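Local structure of BIFUNCTIONAL PROTEIN Proline utilization A (PutA) (Corynebacterium freiburgense, 5UX5) at residues A633-K636 / A637-E641; F718-A721 / G722-C725. The protein probably oxidises proline to glutamate in two steps, joining an FAD-dependent proline dehydrogenase and an NAD-dependent aldehyde dehydrogenase in one chain. All blocks are in the same frame, centred on the assembly; numbering follows the deposited sequence.

Contact 1 of 2, residues A633-K636 / A637-E641; sequences ALRK and AGIGE
A bend in the side chain of Arg-635 (chi2 -73°) carries its guanidinium past the end of the helix to the backbone of Ile-639 and Gly-640. There NH1, approaching with the edge of the group, donates a hydrogen bond to Ile-639 O, although the modelled 2.4 Å between these two atoms is too short to be taken literally. The backbone N of Glu-641 lies over one face of the guanidinium, 3.6 Å above its plane, nearer the edge of the group than its middle. Glu-641 reaches the arginine through its aliphatic part, CG lying 3.5 Å from Arg-635 NH2. The carboxylate of Glu-641 is turned 70° from the guanidinium plane, and its OE2 is still 4.8 Å from Arg-635 NH2, so the opposite charges are near but not in contact.

The backbone beneath is a good example of a Schellman motif. Ile-639 N bonds back to Leu-634 O at 2.8 Å, and Gly-638 N to Arg-635 O at 3.0 Å. Gly-638 makes the reversal with a positive phi (102°). The motif's usual apolar clasp is present too: Leu-634 CB and Ile-639 CB meet at 4.1 Å as the two side chains pass at a slant.

This cap ends helix 624-636, which links the parallel strands 614-618 and 644-646 of the Rossmann-type domain. Leu-634 and Ile-639 press on helices 599-611 and 517-533, while Arg-635 NH2 bonds to Val-644 O and so ties the helix end to the strand that follows.

Contact 2 of 2, residues F718-A721 / G722-C725; sequences FGHA and GQKC
His-720 and Gln-723 meet at about a right angle, the imidazole and the amide planes 74° apart. Gln-723 CB lies over one face of the ring, and the extended side chain runs on to bring its amide nitrogen NE2 within 3.4 Å of His-720 CE1. The same nitrogen turns back to the histidine's own backbone, donating to His-720 O at 3.2 Å with the acceptor almost in the amide plane. Gln-723 N bonds to that oxygen as well, at 2.9 Å, and the two donors arrive from opposite faces of the carbonyl. One residue thus grips a single buried oxygen twice. Partners from outside the turn hold one polar atom of each side chain: Asn-764 ND2 bonds to His-720 ND1, and Ile-767 N to Gln-723 OE1.

Lys-724, extended beyond CG, brings CE to within 3.9 Å of His-720 CB, and its NZ forms a salt bridge with Glu-552. Gly-722 N closes the turn on Gly-719 O at 3.0 Å.

The backbone at Gln-723 makes an inverse gamma turn, and its O accepts a bond from Asn-595 ND2. The sequence Gly-Gln-Lys-Cys matches the aldehyde dehydrogenase motif whose cysteine is the nucleophile in relatives, consistent with a turn that presents Cys-725 to the active site.

Both contacts belong to the aldehyde dehydrogenase part of the chain, and they contrast a peripheral helix end with an interior turn. The centre of contact 1 lies about 31 Å from that of the chain, the centre of contact 2 about 14 Å. Their own centres are about 31 Å apart and their nearest atoms about 20 Å, so neither touches the other. Contact 2 lies close to the cofactor: the side chain of Gln-723 is about 8 Å from the bound NAD, and that of Lys-724 about 5 Å from a sulfate probably taken up from the crystallisation liquor. Contact 1 instead shapes a helix-to-strand connection in the domain whose fold receives the dinucleotide.

Contact 1 of 2, residues A633-K636 / A637-E641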
loop_
_atom_site.group_PDB
_atom_site.type_symbol
_atom_site.label_atom_id
_atom_site.label_comp_id
_atom_site.label_asym_id
_atom_site.label_seq_id
_atom_site.Cartn_x
_atom_site.Cartn_y
_atom_site.Cartn_z
ATOM N N ALA A 633 11.282 -7.905 -22.700
ATOM C CA ALA A 633 9.987 -8.558 -22.527
ATOM C C ALA A 633 9.061 -8.275 -23.710
ATOM O O ALA A 633 8.417 -9.189 -24.234
ATOM C CB ALA A 633 9.335 -8.101 -21.230
ATOM N N LEU A 634 8.983 -7.007 -24.143
ATOM C CA LEU A 634 8.159 -6.665 -25.297
ATOM C C LEU A 634 8.591 -7.477 -26.501
ATOM O O LEU A 634 7.754 -7.943 -27.292
ATOM C CB LEU A 634 8.255 -5.168 -25.608
ATOM C CG LEU A 634 7.889 -4.198 -24.486
ATOM C CD1 LEU A 634 7.588 -2.777 -24.952
ATOM C CD2 LEU A 634 6.696 -4.770 -23.796
ATOM N N ARG A 635 9.903 -7.656 -26.656
ATOM C CA ARG A 635 10.408 -8.403 -27.800
ATOM C C ARG A 635 10.044 -9.878 -27.682
ATOM O O ARG A 635 9.525 -10.473 -28.635
ATOM C CB ARG A 635 11.909 -8.180 -27.949
ATOM C CG ARG A 635 12.279 -6.706 -28.131
ATOM C CD ARG A 635 11.881 -6.266 -29.512
ATOM N NE ARG A 635 12.323 -4.920 -29.866
ATOM C CZ ARG A 635 11.514 -3.906 -30.152
ATOM N NH1 ARG A 635 10.205 -4.060 -30.113
ATOM N NH2 ARG A 635 12.014 -2.738 -30.488
ATOM N N LYS A 636 10.236 -10.472 -26.501
ATOM C CA LYS A 636 9.801 -11.855 -26.323
ATOM C C LYS A 636 8.318 -11.998 -26.615
ATOM O O LYS A 636 7.893 -13.029 -27.151
ATOM C CB LYS A 636 10.128 -12.367 -24.916
ATOM C CG LYS A 636 11.342 -13.297 -24.876
ATOM C CD LYS A 636 11.985 -13.407 -23.474
ATOM C CE LYS A 636 13.542 -13.388 -23.532
ATOM N NZ LYS A 636 14.141 -14.096 -24.730
ATOM N N ALA A 637 7.533 -10.952 -26.335
ATOM C CA ALA A 637 6.086 -10.995 -26.509
ATOM C C ALA A 637 5.639 -10.892 -27.958
ATOM O O ALA A 637 4.461 -11.132 -28.237
ATOM C CB ALA A 637 5.420 -9.875 -25.711
ATOM N N GLY A 638 6.537 -10.555 -28.878
ATOM C CA GLY A 638 6.173 -10.352 -30.262
ATOM C C GLY A 638 6.062 -8.902 -30.664
ATOM O O GLY A 638 5.723 -8.624 -31.820
ATOM N N ILE A 639 6.338 -7.969 -29.755
ATOM C CA ILE A 639 6.267 -6.547 -30.068
ATOM C C ILE A 639 7.638 -6.152 -30.600
ATOM O O ILE A 639 8.551 -5.831 -29.843
ATOM C CB ILE A 639 5.871 -5.726 -28.855
ATOM C CG1 ILE A 639 4.524 -6.225 -28.311
ATOM C CG2 ILE A 639 5.855 -4.264 -29.237
ATOM C CD1 ILE A 639 4.191 -5.728 -26.921
ATOM N N GLY A 640 7.786 -6.191 -31.924
ATOM C CA GLY A 640 9.074 -6.025 -32.572
ATOM C C GLY A 640 9.378 -4.586 -32.965
ATOM O O GLY A 640 8.668 -3.641 -32.609
ATOM N N GLU A 641 10.452 -4.427 -33.747
ATOM C CA GLU A 641 10.892 -3.085 -34.116
ATOM C C GLU A 641 9.964 -2.385 -35.099
ATOM O O GLU A 641 10.110 -1.176 -35.286
ATOM C CB GLU A 641 12.302 -3.118 -34.691
ATOM C CG GLU A 641 13.368 -3.480 -33.681
ATOM C CD GLU A 641 14.759 -3.404 -34.264
ATOM O OE1 GLU A 641 14.870 -3.305 -35.509
ATOM O OE2 GLU A 641 15.738 -3.445 -33.483
#

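Contact 2 of 2, residues F718-A721 / G722-C725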
loop_
_atom_site.group_PDB
_atom_site.type_symbol
_atom_site.label_atom_id
_atom_site.label_comp_id
_atom_site.label_asym_id
_atom_site.label_seq_id
_atom_site.Cartn_x
_atom_site.Cartn_y
_atom_site.Cartn_z
ATOM N N PHE A 718 8.437 9.614 2.517
ATOM C CA PHE A 718 9.807 9.134 2.463
ATOM C C PHE A 718 10.021 7.889 1.599
ATOM O O PHE A 718 11.179 7.522 1.360
ATOM C CB PHE A 718 10.316 8.904 3.897
ATOM C CG PHE A 718 10.349 10.169 4.728
ATOM C CD1 PHE A 718 10.872 11.354 4.205
ATOM C CD2 PHE A 718 9.807 10.201 6.007
ATOM C CE1 PHE A 718 10.883 12.561 4.964
ATOM C CE2 PHE A 718 9.813 11.395 6.776
ATOM C CZ PHE A 718 10.353 12.580 6.250
ATOM N N GLY A 719 8.969 7.247 1.094
ATOM C CA GLY A 719 9.190 6.190 0.125
ATOM C C GLY A 719 9.940 6.724 -1.082
ATOM O O GLY A 719 9.716 7.850 -1.524
ATOM N N HIS A 720 10.883 5.934 -1.586
ATOM C CA HIS A 720 11.746 6.363 -2.697
ATOM C C HIS A 720 12.351 7.732 -2.398
ATOM O O HIS A 720 12.499 8.576 -3.282
ATOM C CB HIS A 720 10.987 6.358 -4.028
ATOM C CG HIS A 720 11.862 6.244 -5.244
ATOM N ND1 HIS A 720 13.229 6.078 -5.171
ATOM C CD2 HIS A 720 11.557 6.246 -6.569
ATOM C CE1 HIS A 720 13.731 6.018 -6.392
ATOM N NE2 HIS A 720 12.738 6.108 -7.259
ATOM N N ALA A 721 12.674 7.958 -1.116
ATOM C CA ALA A 721 13.324 9.180 -0.628
ATOM C C ALA A 721 12.544 10.444 -0.972
ATOM O O ALA A 721 13.127 11.513 -1.118
ATOM C CB ALA A 721 14.755 9.280 -1.155
ATOM N N GLY A 722 11.218 10.351 -1.081
ATOM C CA GLY A 722 10.383 11.471 -1.487
ATOM C C GLY A 722 10.398 11.803 -2.970
ATOM O O GLY A 722 9.915 12.879 -3.352
ATOM N N GLN A 723 10.932 10.917 -3.818
ATOM C CA GLN A 723 11.139 11.213 -5.238
ATOM C C GLN A 723 9.929 10.761 -6.052
ATOM O O GLN A 723 10.032 10.011 -7.025
ATOM C CB GLN A 723 12.424 10.553 -5.745
ATOM C CG GLN A 723 13.724 10.940 -4.982
ATOM C CD GLN A 723 14.953 10.189 -5.489
ATOM O OE1 GLN A 723 15.821 10.749 -6.149
ATOM N NE2 GLN A 723 15.031 8.912 -5.158
ATOM N N LYS A 724 8.763 11.256 -5.654
ATOM C CA LYS A 724 7.518 10.853 -6.275
ATOM C C LYS A 724 6.677 12.082 -6.551
ATOM O O LYS A 724 6.573 12.975 -5.708
ATOM C CB LYS A 724 6.752 9.860 -5.383
ATOM C CG LYS A 724 7.350 8.448 -5.345
ATOM C CD LYS A 724 6.599 7.614 -4.346
ATOM C CE LYS A 724 7.078 6.178 -4.259
ATOM N NZ LYS A 724 6.583 5.602 -2.972
ATOM N N CYS A 725 6.068 12.117 -7.743
ATOM C CA CYS A 725 5.064 13.132 -8.029
ATOM C C CYS A 725 3.984 13.165 -6.949
ATOM O O CYS A 725 3.417 14.222 -6.654
ATOM C CB CYS A 725 4.447 12.862 -9.400
ATOM S SG CYS A 725 5.620 12.883 -10.768
#